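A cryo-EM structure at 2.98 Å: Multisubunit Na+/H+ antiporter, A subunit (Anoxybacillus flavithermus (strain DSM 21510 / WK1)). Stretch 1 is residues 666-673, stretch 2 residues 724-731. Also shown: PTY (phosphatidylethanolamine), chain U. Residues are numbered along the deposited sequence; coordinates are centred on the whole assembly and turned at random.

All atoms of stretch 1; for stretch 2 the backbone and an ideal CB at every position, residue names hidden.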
# COMPACT_ATOMS: atom_id res chain seq x y z
N THR A 666 -48.02 12.93 26.61
CA THR A 666 -47.33 12.54 27.83
C THR A 666 -47.97 13.13 29.08
O THR A 666 -47.64 12.67 30.18
CB THR A 666 -45.84 12.91 27.79
OG1 THR A 666 -45.17 12.21 28.84
CG2 THR A 666 -45.61 14.37 28.03
N VAL A 667 -48.87 14.11 28.97
CA VAL A 667 -49.60 14.51 30.18
C VAL A 667 -50.94 13.79 30.38
O VAL A 667 -51.42 13.73 31.52
CB VAL A 667 -49.84 16.03 30.23
CG1 VAL A 667 -48.55 16.73 30.41
CG2 VAL A 667 -50.52 16.52 28.98
N ILE A 668 -51.56 13.26 29.33
CA ILE A 668 -52.86 12.61 29.44
C ILE A 668 -52.75 11.09 29.27
O ILE A 668 -53.76 10.40 29.14
CB ILE A 668 -53.86 13.23 28.44
CG1 ILE A 668 -53.70 14.74 28.40
CG2 ILE A 668 -55.30 13.12 28.92
CD1 ILE A 668 -54.49 15.42 27.31
N ALA A 669 -51.53 10.56 29.29
CA ALA A 669 -51.36 9.12 29.14
C ALA A 669 -51.84 8.39 30.39
O ALA A 669 -51.54 8.79 31.52
CB ALA A 669 -49.90 8.78 28.87
N LYS A 670 -52.58 7.30 30.18
CA LYS A 670 -53.03 6.50 31.31
C LYS A 670 -51.90 5.66 31.87
O LYS A 670 -51.69 5.62 33.09
CB LYS A 670 -54.21 5.62 30.89
CG LYS A 670 -55.48 6.41 30.61
CD LYS A 670 -56.65 5.51 30.26
CE LYS A 670 -57.90 6.34 30.00
NZ LYS A 670 -59.09 5.50 29.65
N SER A 671 -51.15 4.99 31.01
CA SER A 671 -50.03 4.18 31.46
C SER A 671 -48.74 5.00 31.46
O SER A 671 -48.67 6.10 30.91
CB SER A 671 -49.88 2.93 30.60
OG SER A 671 -48.80 2.14 31.06
N ARG A 672 -47.71 4.44 32.08
CA ARG A 672 -46.44 5.13 32.22
C ARG A 672 -45.47 4.85 31.08
O ARG A 672 -44.63 5.71 30.78
CB ARG A 672 -45.81 4.77 33.57
CG ARG A 672 -46.49 5.45 34.73
CD ARG A 672 -45.85 5.15 36.06
NE ARG A 672 -46.11 3.78 36.47
CZ ARG A 672 -47.15 3.41 37.21
NH1 ARG A 672 -48.03 4.31 37.60
NH2 ARG A 672 -47.31 2.14 37.55
N LEU A 673 -45.58 3.68 30.44
CA LEU A 673 -44.80 3.41 29.23
C LEU A 673 -45.13 4.38 28.11
O LEU A 673 -44.26 4.74 27.32
CB LEU A 673 -45.05 1.99 28.73
CG LEU A 673 -44.46 0.79 29.45
CD1 LEU A 673 -45.03 -0.48 28.86
CD2 LEU A 673 -42.97 0.81 29.32
N UNK A 724 -49.87 -2.57 44.87
CA UNK A 724 -50.30 -1.15 44.88
C UNK A 724 -49.93 -0.38 43.60
O UNK A 724 -49.97 0.86 43.57
CB UNK A 724 -49.68 -0.44 46.08
N UNK A 725 -49.66 -1.08 42.50
CA UNK A 725 -49.25 -0.44 41.25
C UNK A 725 -50.46 0.04 40.47
O UNK A 725 -50.64 1.24 40.25
CB UNK A 725 -48.42 -1.40 40.40
N UNK A 726 -51.27 -0.91 39.98
CA UNK A 726 -52.65 -0.76 39.50
C UNK A 726 -52.80 -0.00 38.17
O UNK A 726 -53.86 -0.08 37.54
CB UNK A 726 -53.47 -0.04 40.57
N UNK A 727 -51.72 0.64 37.71
CA UNK A 727 -51.61 1.39 36.45
C UNK A 727 -52.77 2.38 36.25
O UNK A 727 -53.63 2.22 35.38
CB UNK A 727 -51.56 0.42 35.27
N UNK A 728 -52.79 3.40 37.09
CA UNK A 728 -53.87 4.37 37.10
C UNK A 728 -53.43 5.66 36.41
O UNK A 728 -52.25 5.99 36.35
CB UNK A 728 -54.32 4.65 38.53
N UNK A 729 -54.42 6.37 35.86
CA UNK A 729 -54.19 7.59 35.09
C UNK A 729 -53.70 8.73 35.98
O UNK A 729 -53.61 8.62 37.21
CB UNK A 729 -55.47 8.01 34.37
N UNK A 730 -53.38 9.86 35.35
CA UNK A 730 -52.97 11.04 36.10
C UNK A 730 -54.21 11.69 36.70
O UNK A 730 -55.13 12.09 35.98
CB UNK A 730 -52.21 12.03 35.21
N UNK A 731 -54.24 11.77 38.03
CA UNK A 731 -55.38 12.32 38.74
C UNK A 731 -55.49 13.82 38.51
O UNK A 731 -54.50 14.56 38.60
CB UNK A 731 -55.27 12.02 40.24
C1 PTY U . -52.69 6.62 22.92
C2 PTY U . -52.05 1.11 24.87
C3 PTY U . -52.95 1.73 25.95
O4 PTY U . -51.88 7.71 22.44
C5 PTY U . -53.31 5.43 25.08
C6 PTY U . -52.46 6.48 24.41
O7 PTY U . -52.48 7.78 25.10
C8 PTY U . -53.58 8.56 25.17
O10 PTY U . -54.67 8.26 24.76
C11 PTY U . -53.27 9.86 25.86
C12 PTY U . -53.91 11.07 25.20
C13 PTY U . -53.51 11.24 23.74
C14 PTY U . -53.61 12.67 23.25
C15 PTY U . -53.45 12.83 21.76
C16 PTY U . -53.13 14.25 21.33
C17 PTY U . -53.35 14.49 19.85
C18 PTY U . -52.54 15.63 19.28
C19 PTY U . -52.85 17.01 19.84
C20 PTY U . -51.99 18.09 19.23
C21 PTY U . -52.33 19.51 19.65
C22 PTY U . -51.39 20.55 19.05
C23 PTY U . -51.63 21.96 19.58
C24 PTY U . -52.83 22.66 18.97
C25 PTY U . -52.62 23.06 17.52
C26 PTY U . -51.48 24.04 17.31
C30 PTY U . -52.34 8.38 21.38
C31 PTY U . -51.44 9.53 21.03
O30 PTY U . -53.35 8.09 20.79
C32 PTY U . -50.71 9.33 19.71
C33 PTY U . -49.91 10.55 19.31
C34 PTY U . -50.76 11.77 19.03
C35 PTY U . -50.97 12.06 17.56
C36 PTY U . -49.71 12.50 16.85
C37 PTY U . -49.95 13.00 15.44
C38 PTY U . -48.83 13.88 14.91
C39 PTY U . -49.18 14.57 13.61
C40 PTY U . -48.16 15.58 13.14
C41 PTY U . -46.80 14.98 12.82
C42 PTY U . -45.76 16.03 12.48
C43 PTY U . -44.36 15.48 12.30
C44 PTY U . -43.31 16.49 12.67
P1 PTY U . -52.97 4.02 27.34
O11 PTY U . -52.29 2.95 26.38
O12 PTY U . -54.42 3.61 27.51
O13 PTY U . -52.21 4.18 28.59
O14 PTY U . -52.97 5.39 26.48
N1 PTY U . -52.00 -0.34 25.07

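Position 724 has nothing of stretch 1 within 5.5 Å of its ideal CB. Its phi/psi of 50/19 lies in the left-handed region, which glycine, asparagine or aspartate enter most easily. Stretch 1 sets no other demand. The residue is Thr-724, and it makes no contact.

Position 725 points its CA-to-CB bond sideways, with the ideal CB 4.7 Å from Arg-672 NH2. A guanidinium at that range favours an acceptor: aspartate, glutamate, asparagine or glutamine could all serve. The residue is Gln-725. Its end comes nearer than its CB, and OE1 lies 2.6 Å from Arg-672 NH2, at the edge of the guanidinium and near its plane. The angle is too poor for a hydrogen bond, so the pair is a close polar contact.

Position 726 points away, again with positive phi (70/-12). Glycine or asparagine would be easy here, and a long polar chain could run into free space. The residue is Lys-726, which does not touch stretch 1.

Position 727 also has positive phi (50/67). Its ideal CB is 5.1 Å from Arg-672 NH2 and 5.3 Å from Ser-671 OG. The gap leaves room for a side chain of some length. Arg-672 offers its backbone N and its guanidinium, so glutamine or glutamate would suit, and asparagine might on a shorter reach. The residue is Gln-727, with chi1 t and chi2 p. Its OE1 accepts a weak hydrogen bond from Arg-672 N at 3.3 Å (126°). The same OE1 sits over one face of the guanidinium, 3.6 Å from Arg-672 CZ. Its CD packs 3.4 Å from Ser-671 OG.

Position 728 points away, so many polar side chains would fit. The residue is Glu-728. Its contact is through the backbone: its O lies 3.3 Å from Lys-670 O, two acceptors with no hydrogen bond between them.

Position 729 lies where the backbones come close, its CA 4.1 Å from Lys-670 CA. The ideal CB is 4.1 Å from Lys-670 CG and 4.9 Å from Ala-669 O. Alanine, serine or threonine would fit readily. The residue is Ser-729. Its CB packs 4.1 Å from Lys-670 CG, and its OG stays 4.4 Å from Ala-669 O.

Position 730 points toward stretch 1, its ideal CB 4.1 Å from Val-667 O and 5.0 Å from Ala-669 O. Valine, isoleucine or threonine would suit. The residue is Val-730, with chi1 t. Its CG2 reaches 4.0 Å from Val-667 O and 4.2 Å from Ala-669 O.

Position 731 is out of reach and leaves the choice open. The residue is Arg-731.

Stretch 2, residues 724-731: TQKQESVR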
# COMPACT_ATOMS: atom_id res chain seq x y z
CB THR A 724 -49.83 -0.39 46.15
OG1 THR A 724 -50.56 0.83 46.27
CG2 THR A 724 -48.32 -0.04 46.19
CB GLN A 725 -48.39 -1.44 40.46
CG GLN A 725 -47.70 -0.92 39.21
CD GLN A 725 -48.56 -1.02 37.98
OE1 GLN A 725 -48.73 -0.04 37.24
NE2 GLN A 725 -49.13 -2.19 37.74
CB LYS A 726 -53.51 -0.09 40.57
CG LYS A 726 -53.67 -0.91 41.84
CD LYS A 726 -54.39 -0.12 42.93
CE LYS A 726 -55.86 0.03 42.64
NZ LYS A 726 -56.58 -1.26 42.73
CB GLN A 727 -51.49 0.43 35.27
CG GLN A 727 -50.91 1.09 34.03
CD GLN A 727 -49.52 1.63 34.30
OE1 GLN A 727 -49.32 2.83 34.45
NE2 GLN A 727 -48.55 0.73 34.37
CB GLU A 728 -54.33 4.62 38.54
CG GLU A 728 -55.71 5.25 38.71
CD GLU A 728 -55.68 6.75 38.85
OE1 GLU A 728 -54.72 7.27 39.46
OE2 GLU A 728 -56.61 7.42 38.35
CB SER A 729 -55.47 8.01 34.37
OG SER A 729 -55.30 9.24 33.69
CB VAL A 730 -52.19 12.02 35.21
CG1 VAL A 730 -51.87 13.28 35.98
CG2 VAL A 730 -50.91 11.37 34.71
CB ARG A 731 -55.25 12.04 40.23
CG ARG A 731 -55.30 10.57 40.59
CD ARG A 731 -56.71 10.06 40.40
NE ARG A 731 -57.66 10.83 41.19
CZ ARG A 731 -57.92 10.60 42.47
NH1 ARG A 731 -57.31 9.62 43.12
NH2 ARG A 731 -58.80 11.36 43.11
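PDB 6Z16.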